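Local atomic coordinates of Wss1p (PDB entry 5XBN), a protein that cleaves DNA-bound proteins as a zinc-dependent endopeptidase and takes part in repairing toxic DNA-protein cross-links, such as trapped topoisomerase 1. Residues R75-L80 with C96-F101; E42-L47 with L92-S97; H53-L58 with C108-M113. All coordinates share one frame; numbering follows the deposited sequence.

Contact 1: R75-L80 with C96-F101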
loop_
_atom_site.group_PDB
_atom_site.type_symbol
_atom_site.label_atom_id
_atom_site.label_comp_id
_atom_site.label_asym_id
_atom_site.label_seq_id
_atom_site.Cartn_x
_atom_site.Cartn_y
_atom_site.Cartn_z
ATOM N N ARG A 75 -0.418 12.358 -13.106
ATOM C CA ARG A 75 -1.156 13.569 -13.469
ATOM C C ARG A 75 -2.648 13.342 -13.292
ATOM O O ARG A 75 -3.376 14.233 -12.854
ATOM C CB ARG A 75 -0.845 13.978 -14.909
ATOM C CG ARG A 75 0.413 14.803 -15.050
ATOM C CD ARG A 75 0.244 16.153 -14.379
ATOM N NE ARG A 75 -0.636 17.036 -15.141
ATOM C CZ ARG A 75 -0.971 18.265 -14.757
ATOM N NH1 ARG A 75 -0.505 18.750 -13.612
ATOM N NH2 ARG A 75 -1.773 19.005 -15.508
ATOM N N ASP A 76 -3.086 12.134 -13.634
ATOM C CA ASP A 76 -4.464 11.705 -13.427
ATOM C C ASP A 76 -4.763 11.696 -11.931
ATOM O O ASP A 76 -4.314 10.802 -11.214
ATOM C CB ASP A 76 -4.679 10.315 -14.042
ATOM C CG ASP A 76 -6.105 9.815 -13.899
ATOM O OD1 ASP A 76 -6.905 10.457 -13.183
ATOM O OD2 ASP A 76 -6.425 8.765 -14.501
ATOM N N GLN A 77 -5.532 12.678 -11.465
ATOM C CA GLN A 77 -5.735 12.874 -10.028
ATOM C C GLN A 77 -6.657 11.844 -9.373
ATOM O O GLN A 77 -6.676 11.731 -8.154
ATOM C CB GLN A 77 -6.265 14.289 -9.764
ATOM C CG GLN A 77 -5.303 15.380 -10.211
ATOM C CD GLN A 77 -5.752 16.781 -9.824
ATOM O OE1 GLN A 77 -6.504 16.968 -8.865
ATOM N NE2 GLN A 77 -5.287 17.775 -10.576
ATOM N N ARG A 78 -7.407 11.086 -10.164
ATOM C CA ARG A 78 -8.296 10.083 -9.590
ATOM C C ARG A 78 -7.542 8.786 -9.296
ATOM O O ARG A 78 -8.063 7.885 -8.642
ATOM C CB ARG A 78 -9.478 9.807 -10.517
ATOM C CG ARG A 78 -10.792 10.388 -10.006
ATOM N N LEU A 79 -6.307 8.715 -9.776
ATOM C CA LEU A 79 -5.474 7.530 -9.609
ATOM C C LEU A 79 -4.770 7.534 -8.242
ATOM O O LEU A 79 -4.001 8.446 -7.933
ATOM C CB LEU A 79 -4.457 7.467 -10.746
ATOM C CG LEU A 79 -3.752 6.156 -11.056
ATOM C CD1 LEU A 79 -4.738 4.993 -10.987
ATOM C CD2 LEU A 79 -3.138 6.280 -12.439
ATOM N N LEU A 80 -5.034 6.512 -7.432
ATOM C CA LEU A 80 -4.479 6.438 -6.082
ATOM C C LEU A 80 -3.501 5.278 -5.901
ATOM O O LEU A 80 -2.648 5.300 -5.014
ATOM C CB LEU A 80 -5.603 6.300 -5.061
ATOM C CG LEU A 80 -6.550 7.491 -4.933
ATOM C CD1 LEU A 80 -7.596 7.215 -3.868
ATOM C CD2 LEU A 80 -5.762 8.735 -4.615
ATOM N N CYS A 96 -0.993 14.383 -1.608
ATOM C CA CYS A 96 -2.206 15.035 -2.115
ATOM C C CYS A 96 -2.039 15.497 -3.561
ATOM O O CYS A 96 -1.015 16.083 -3.926
ATOM C CB CYS A 96 -2.589 16.225 -1.225
ATOM S SG CYS A 96 -3.565 15.772 0.227
ATOM N N SER A 97 -3.052 15.232 -4.380
ATOM C CA SER A 97 -2.956 15.460 -5.818
ATOM C C SER A 97 -3.042 16.939 -6.184
ATOM O O SER A 97 -2.792 17.311 -7.328
ATOM C CB SER A 97 -4.048 14.682 -6.552
ATOM O OG SER A 97 -5.338 15.093 -6.134
ATOM N N THR A 98 -3.402 17.777 -5.214
ATOM C CA THR A 98 -3.432 19.222 -5.424
ATOM C C THR A 98 -2.377 19.948 -4.594
ATOM O O THR A 98 -2.365 21.179 -4.542
ATOM C CB THR A 98 -4.814 19.833 -5.087
ATOM O OG1 THR A 98 -5.139 19.568 -3.717
ATOM C CG2 THR A 98 -5.894 19.267 -5.994
ATOM N N ASP A 99 -1.502 19.188 -3.941
ATOM C CA ASP A 99 -0.358 19.765 -3.237
ATOM C C ASP A 99 0.684 18.703 -2.892
ATOM O O ASP A 99 0.541 17.978 -1.901
ATOM C CB ASP A 99 -0.807 20.488 -1.962
ATOM C CG ASP A 99 0.359 21.082 -1.185
ATOM O OD1 ASP A 99 1.470 21.183 -1.750
ATOM O OD2 ASP A 99 0.162 21.463 -0.012
ATOM N N GLU A 100 1.736 18.645 -3.705
ATOM C CA GLU A 100 2.861 17.728 -3.510
ATOM C C GLU A 100 3.430 17.685 -2.093
ATOM O O GLU A 100 3.975 16.668 -1.685
ATOM C CB GLU A 100 4.009 18.095 -4.447
ATOM C CG GLU A 100 3.808 17.763 -5.898
ATOM C CD GLU A 100 5.033 18.126 -6.704
ATOM O OE1 GLU A 100 5.939 18.757 -6.121
ATOM O OE2 GLU A 100 5.095 17.783 -7.905
ATOM N N PHE A 101 3.340 18.790 -1.356
ATOM C CA PHE A 101 3.991 18.867 -0.052
ATOM C C PHE A 101 3.206 18.143 1.026
ATOM O O PHE A 101 3.742 17.837 2.089
ATOM C CB PHE A 101 4.199 20.328 0.373
ATOM C CG PHE A 101 5.273 21.035 -0.397
ATOM C CD1 PHE A 101 4.974 21.695 -1.578
ATOM C CD2 PHE A 101 6.580 21.043 0.058
ATOM C CE1 PHE A 101 5.963 22.347 -2.300
ATOM C CE2 PHE A 101 7.576 21.698 -0.653
ATOM C CZ PHE A 101 7.264 22.351 -1.837
#

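Contact 2: E42-L47 with L92-S97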
loop_
_atom_site.group_PDB
_atom_site.type_symbol
_atom_site.label_atom_id
_atom_site.label_comp_id
_atom_site.label_asym_id
_atom_site.label_seq_id
_atom_site.Cartn_x
_atom_site.Cartn_y
_atom_site.Cartn_z
ATOM N N GLU A 42 12.419 11.859 2.582
ATOM C CA GLU A 42 12.785 11.073 3.751
ATOM C C GLU A 42 11.522 10.679 4.506
ATOM O O GLU A 42 11.376 9.533 4.921
ATOM C CB GLU A 42 13.735 11.855 4.669
ATOM C CG GLU A 42 15.057 12.265 4.023
ATOM C CD GLU A 42 14.960 13.519 3.153
ATOM O OE1 GLU A 42 13.923 14.220 3.193
ATOM O OE2 GLU A 42 15.935 13.807 2.422
ATOM N N ASP A 43 10.618 11.642 4.677
ATOM C CA ASP A 43 9.312 11.392 5.281
ATOM C C ASP A 43 8.540 10.368 4.475
ATOM O O ASP A 43 7.912 9.472 5.042
ATOM C CB ASP A 43 8.486 12.673 5.379
ATOM C CG ASP A 43 8.931 13.570 6.512
ATOM O OD1 ASP A 43 9.767 13.120 7.316
ATOM O OD2 ASP A 43 8.429 14.715 6.603
ATOM N N ALA A 44 8.599 10.508 3.153
ATOM C CA ALA A 44 7.844 9.636 2.258
ATOM C C ALA A 44 8.340 8.205 2.383
ATOM O O ALA A 44 7.540 7.258 2.377
ATOM C CB ALA A 44 7.950 10.121 0.804
ATOM N N LEU A 45 9.656 8.038 2.480
ATOM C CA LEU A 45 10.229 6.704 2.611
ATOM C C LEU A 45 9.837 6.044 3.935
ATOM O O LEU A 45 9.518 4.847 3.977
ATOM C CB LEU A 45 11.756 6.763 2.475
ATOM C CG LEU A 45 12.465 5.411 2.447
ATOM C CD1 LEU A 45 11.965 4.566 1.274
ATOM C CD2 LEU A 45 13.985 5.574 2.398
ATOM N N ASN A 46 9.853 6.817 5.018
ATOM C CA ASN A 46 9.424 6.278 6.303
ATOM C C ASN A 46 7.968 5.838 6.226
ATOM O O ASN A 46 7.596 4.797 6.767
ATOM C CB ASN A 46 9.608 7.306 7.431
ATOM C CG ASN A 46 9.022 6.835 8.757
ATOM O OD1 ASN A 46 7.902 7.211 9.124
ATOM N ND2 ASN A 46 9.773 6.005 9.479
ATOM N N LEU A 47 7.162 6.625 5.520
ATOM C CA LEU A 47 5.734 6.371 5.395
ATOM C C LEU A 47 5.460 5.066 4.647
ATOM O O LEU A 47 4.694 4.232 5.119
ATOM C CB LEU A 47 5.057 7.546 4.698
ATOM C CG LEU A 47 3.549 7.505 4.463
ATOM C CD1 LEU A 47 2.801 7.212 5.757
ATOM C CD2 LEU A 47 3.106 8.832 3.876
ATOM N N LEU A 92 1.705 3.242 -5.103
ATOM C CA LEU A 92 0.819 3.976 -4.204
ATOM C C LEU A 92 1.051 5.466 -4.325
ATOM O O LEU A 92 2.188 5.912 -4.278
ATOM C CB LEU A 92 1.056 3.575 -2.744
ATOM C CG LEU A 92 0.775 2.151 -2.247
ATOM C CD1 LEU A 92 1.154 2.060 -0.756
ATOM C CD2 LEU A 92 -0.680 1.806 -2.469
ATOM N N ARG A 93 -0.025 6.232 -4.449
ATOM C CA ARG A 93 0.048 7.680 -4.285
ATOM C C ARG A 93 0.161 7.993 -2.801
ATOM O O ARG A 93 -0.681 7.557 -2.018
ATOM C CB ARG A 93 -1.180 8.369 -4.876
ATOM C CG ARG A 93 -1.130 9.891 -4.725
ATOM C CD ARG A 93 -2.471 10.523 -5.091
ATOM N NE ARG A 93 -2.766 10.467 -6.523
ATOM C CZ ARG A 93 -2.324 11.346 -7.415
ATOM N NH1 ARG A 93 -1.551 12.354 -7.032
ATOM N NH2 ARG A 93 -2.659 11.223 -8.691
ATOM N N LEU A 94 1.206 8.725 -2.417
ATOM C CA LEU A 94 1.429 9.089 -1.017
ATOM C C LEU A 94 1.057 10.539 -0.731
ATOM O O LEU A 94 0.860 10.922 0.416
ATOM C CB LEU A 94 2.897 8.885 -0.632
ATOM C CG LEU A 94 3.501 7.490 -0.762
ATOM C CD1 LEU A 94 4.938 7.530 -0.280
ATOM C CD2 LEU A 94 2.698 6.460 0.022
ATOM N N ARG A 95 0.974 11.336 -1.788
ATOM C CA ARG A 95 0.844 12.785 -1.652
ATOM C C ARG A 95 -0.468 13.319 -2.214
ATOM O O ARG A 95 -0.984 12.788 -3.193
ATOM C CB ARG A 95 2.020 13.464 -2.355
ATOM C CG ARG A 95 3.368 13.116 -1.769
ATOM C CD ARG A 95 4.479 13.495 -2.726
ATOM N NE ARG A 95 5.766 13.012 -2.252
ATOM C CZ ARG A 95 6.556 13.693 -1.429
ATOM N NH1 ARG A 95 6.184 14.897 -1.001
ATOM N NH2 ARG A 95 7.711 13.171 -1.038
ATOM N N CYS A 96 -0.993 14.383 -1.608
ATOM C CA CYS A 96 -2.206 15.035 -2.115
ATOM C C CYS A 96 -2.039 15.497 -3.561
ATOM O O CYS A 96 -1.015 16.083 -3.926
ATOM C CB CYS A 96 -2.589 16.225 -1.225
ATOM S SG CYS A 96 -3.565 15.772 0.227
ATOM N N SER A 97 -3.052 15.232 -4.380
ATOM C CA SER A 97 -2.956 15.460 -5.818
ATOM C C SER A 97 -3.042 16.939 -6.184
ATOM O O SER A 97 -2.792 17.311 -7.328
ATOM C CB SER A 97 -4.048 14.682 -6.552
ATOM O OG SER A 97 -5.338 15.093 -6.134
#

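Contact 3: H53-L58 with C108-M113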
loop_
_atom_site.group_PDB
_atom_site.type_symbol
_atom_site.label_atom_id
_atom_site.label_comp_id
_atom_site.label_asym_id
_atom_site.label_seq_id
_atom_site.Cartn_x
_atom_site.Cartn_y
_atom_site.Cartn_z
ATOM N N HIS A 53 5.405 -2.372 6.805
ATOM C CA HIS A 53 5.476 -3.035 8.097
ATOM C C HIS A 53 4.089 -3.383 8.605
ATOM O O HIS A 53 3.835 -4.506 9.050
ATOM C CB HIS A 53 6.200 -2.138 9.109
ATOM C CG HIS A 53 6.168 -2.659 10.508
ATOM N ND1 HIS A 53 6.630 -3.911 10.843
ATOM C CD2 HIS A 53 5.729 -2.097 11.660
ATOM C CE1 HIS A 53 6.484 -4.101 12.142
ATOM N NE2 HIS A 53 5.935 -3.017 12.659
ATOM N N LYS A 54 3.181 -2.420 8.524
ATOM C CA LYS A 54 1.876 -2.604 9.140
ATOM C C LYS A 54 1.075 -3.716 8.457
ATOM O O LYS A 54 0.286 -4.381 9.126
ATOM C CB LYS A 54 1.083 -1.308 9.129
ATOM C CG LYS A 54 1.537 -0.330 10.219
ATOM C CD LYS A 54 0.721 0.947 10.184
ATOM C CE LYS A 54 -0.256 0.997 11.356
ATOM N NZ LYS A 54 -1.193 2.142 11.236
ATOM N N VAL A 55 1.273 -3.925 7.152
ATOM C CA VAL A 55 0.535 -5.006 6.463
ATOM C C VAL A 55 1.240 -6.352 6.439
ATOM O O VAL A 55 0.785 -7.276 5.771
ATOM C CB VAL A 55 0.217 -4.680 4.981
ATOM C CG1 VAL A 55 -0.733 -3.564 4.906
ATOM C CG2 VAL A 55 1.479 -4.417 4.154
ATOM N N SER A 56 2.337 -6.475 7.171
ATOM C CA SER A 56 3.152 -7.686 7.074
ATOM C C SER A 56 2.401 -8.935 7.539
ATOM O O SER A 56 2.451 -10.009 6.909
ATOM C CB SER A 56 4.447 -7.505 7.880
ATOM O OG SER A 56 4.174 -7.280 9.252
ATOM N N TYR A 57 1.677 -8.797 8.638
ATOM C CA TYR A 57 0.992 -9.945 9.217
ATOM C C TYR A 57 -0.133 -10.424 8.299
ATOM O O TYR A 57 -0.319 -11.629 8.101
ATOM C CB TYR A 57 0.438 -9.568 10.597
ATOM C CG TYR A 57 0.045 -10.748 11.461
ATOM C CD1 TYR A 57 -1.232 -11.291 11.387
ATOM C CD2 TYR A 57 0.946 -11.306 12.362
ATOM C CE1 TYR A 57 -1.607 -12.361 12.188
ATOM C CE2 TYR A 57 0.576 -12.380 13.175
ATOM C CZ TYR A 57 -0.701 -12.901 13.076
ATOM O OH TYR A 57 -1.091 -13.962 13.870
ATOM N N LEU A 58 -0.876 -9.466 7.750
ATOM C CA LEU A 58 -1.993 -9.756 6.848
ATOM C C LEU A 58 -1.474 -10.454 5.593
ATOM O O LEU A 58 -2.056 -11.427 5.118
ATOM C CB LEU A 58 -2.736 -8.462 6.483
ATOM C CG LEU A 58 -3.993 -8.576 5.604
ATOM C CD1 LEU A 58 -5.124 -9.234 6.362
ATOM C CD2 LEU A 58 -4.418 -7.218 5.096
ATOM N N CYS A 108 -6.042 6.501 4.579
ATOM C CA CYS A 108 -6.351 6.549 3.152
ATOM C C CYS A 108 -5.381 5.702 2.345
ATOM O O CYS A 108 -5.789 4.915 1.495
ATOM C CB CYS A 108 -6.308 7.988 2.634
ATOM S SG CYS A 108 -7.696 9.013 3.176
ATOM N N ILE A 109 -4.091 5.879 2.612
ATOM C CA ILE A 109 -3.063 5.094 1.942
ATOM C C ILE A 109 -3.212 3.601 2.256
ATOM O O ILE A 109 -3.097 2.771 1.364
ATOM C CB ILE A 109 -1.654 5.573 2.328
ATOM C CG1 ILE A 109 -1.506 7.059 1.986
ATOM C CG2 ILE A 109 -0.595 4.756 1.589
ATOM C CD1 ILE A 109 -0.227 7.686 2.509
HETATM N N MSE A 110 -3.476 3.251 3.512
HETATM C CA MSE A 110 -3.642 1.840 3.862
HETATM C C MSE A 110 -4.834 1.246 3.123
HETATM O O MSE A 110 -4.816 0.075 2.731
HETATM C CB MSE A 110 -3.829 1.649 5.366
HETATM C CG MSE A 110 -4.079 0.185 5.783
HETATM SE SE MSE A 110 -2.634 -1.024 5.267
HETATM C CE MSE A 110 -1.257 0.139 6.044
ATOM N N GLY A 111 -5.870 2.061 2.933
ATOM C CA GLY A 111 -7.059 1.597 2.246
ATOM C C GLY A 111 -6.731 1.255 0.816
ATOM O O GLY A 111 -7.170 0.235 0.289
ATOM N N THR A 112 -5.936 2.113 0.190
ATOM C CA THR A 112 -5.477 1.866 -1.170
ATOM C C THR A 112 -4.535 0.669 -1.236
ATOM O O THR A 112 -4.593 -0.137 -2.178
ATOM C CB THR A 112 -4.791 3.110 -1.732
ATOM O OG1 THR A 112 -5.768 4.146 -1.845
ATOM C CG2 THR A 112 -4.187 2.822 -3.107
HETATM N N MSE A 113 -3.673 0.532 -0.234
HETATM C CA MSE A 113 -2.796 -0.628 -0.189
HETATM C C MSE A 113 -3.598 -1.928 -0.186
HETATM O O MSE A 113 -3.274 -2.860 -0.924
HETATM C CB MSE A 113 -1.882 -0.585 1.034
HETATM C CG MSE A 113 -0.934 -1.778 1.145
HETATM SE SE MSE A 113 0.357 -1.904 -0.345
HETATM C CE MSE A 113 1.385 -3.441 0.268
#

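Contact 1: R75-L80 with C96-F101
Q77 leans against S97 and reaches T98 where two surface loops meet, away from the zinc site. The more continuous packing lies at the root of the glutamine. Q77 CB is 3.8 Å from S97 OG, and Q77 CG is 3.9 Å from S97 CB. Both residues point their CB atoms toward the opposite loop, and their CA atoms are 5.7 Å apart. Q77 CG is swung opposite its own carbonyl carbon (chi1 -61°), and the chain then runs extended (chi2 -174°). This carries the amide alongside S97 to T98. Q77 OE1 makes the closest single approach, 3.5 Å from S97 OG, and is 3.7 Å from T98 CG2. The T98 side chain runs nearly perpendicular to that of Q77. The outer side is looser. Q77 and T98 are exposed, and Q77 NE2 comes no nearer to S97 O than 4.1 Å.

Each loop holds a type I turn, D76 to L79 and C96 to D99. D76 OD1 accepts from R78 N in an Asx turn. D99 N bonds to C96 O, and D99 OD1 accepts from F101 N in another Asx turn. Outside the loops, Y73 OH also bonds to C96 O.

Only 125 Å² is buried, and no hydrogen bond crosses. The chemistry implies van der Waals touch between polar residues. It is consistent with turns held by their own bonds. Q77, carried by the first turn, rests against S97 and T98 of the second.

Contact 2: E42-L47 with L92-S97
A44 meets both L94 and R95 across this buried contact. R95 can be followed outward from its backbone. Its CB does not point straight at the helix, but the end of the side chain does come near it. The first torsion (chi1 -62°) turns CG away from the carbonyl carbon, and the chain is extended from there to NE. CB, CG and CD thus span the gap without touching segment 42-47. NE forms a salt bridge with E71 OE2. Rotation about CD-NE (chi4 -88°) turns the guanidinium across the line of the chain. NH1 bonds to the backbone oxygens of P39 and E100. NH2 comes 3.6 Å from A44 CB, which approaches the group obliquely. Several partners thus hold this buried charge, and E71 probably helps to neutralise it.

L94 supplies the aliphatic contact, to the methyl and the carbonyl oxygen of A44. Its CD1 lies 4.1 Å from A44 CB and 3.7 Å from A44 O. The CA atoms of A44 and L94 are 7.2 Å apart, a close approach consistent with the small A44 side chain.

This is a helix packed on the sheet of the WLM metalloprotease domain. Helix 41-54 lies here over strand 89-96. E71 of strand 66-72 touches both A44 and L94 from the neighbouring strand. On the next turn of the helix, L47 packs against M106 and I109 of helix 106-118.

Contact 3: H53-L58 with C108-M113
V55 packs against two selenomethionines, M110 and M113, of helix 106-118. The contact itself is apolar. V55 CG1 faces the bent tail of M110 and lies 3.9 Å from M110 CE. The modelled approach of V55 CG1 to M110 SE is 3.2 Å, shorter than expected for carbon and selenium, and its exact value is doubtful. The M110 side chain leaves with CG anti to the backbone N, then folds twice (chi2 59°, chi3 50°). That double fold turns its methyl back to K54, where M110 CE is 4.1 Å from K54 CB. The V55 and M110 side chains run antiparallel alongside each other. The other branch, V55 CG2, meets M113 CE at 4.0 Å. V55 thus touches both, CG1 chiefly M110 and CG2 M113 CE.

Two hydrogen bonds lie beside this apolar patch, within segment 53-58. H53 O accepts from S56 N at 3.1 Å and from S56 OG at 2.8 Å. The hydroxyl bond lies in the carbonyl plane. Both grip one oxygen at the break in the helix. V55, between H53 and S56 in the chain, sits at the corner. A further bond, from Q140 NE2 to K54 O, comes from helix 127-145.

The charged interaction is slight: K54 NZ forms a long, weak ion pair with E144.

V55 joins helix 41-54 to helix 56-62. Helix 106-118 packs on this joint with the part before H115 and E116 of its zinc-binding HExxH motif. M110 and M113 also touch I51. Q140 touches L58, and L92 of strand 89-96 packs on M113.

Overall arrangement
Contacts 1 and 2 share C96 and S97, and their centres are 11 Å apart. R93 of contact 2 ties them further: L79 O to R93 NE is 2.8 Å, a probable hydrogen bond. Contacts 2 and 3 both use helix 41-54 and meet in the core, where L92 CD2 is 3.7 Å from T112 CG2 and L47 CD2 is 3.8 Å from I109 CD1. Contact 3 is nearest the active site. The M113 side chain is about 5 Å from that of E116, the probable catalytic residue, and about 12 Å from the zinc ion held by H115, H119 and H125. The L94 side chain of contact 2 is about 11 Å from E116's; contact 1 lies away.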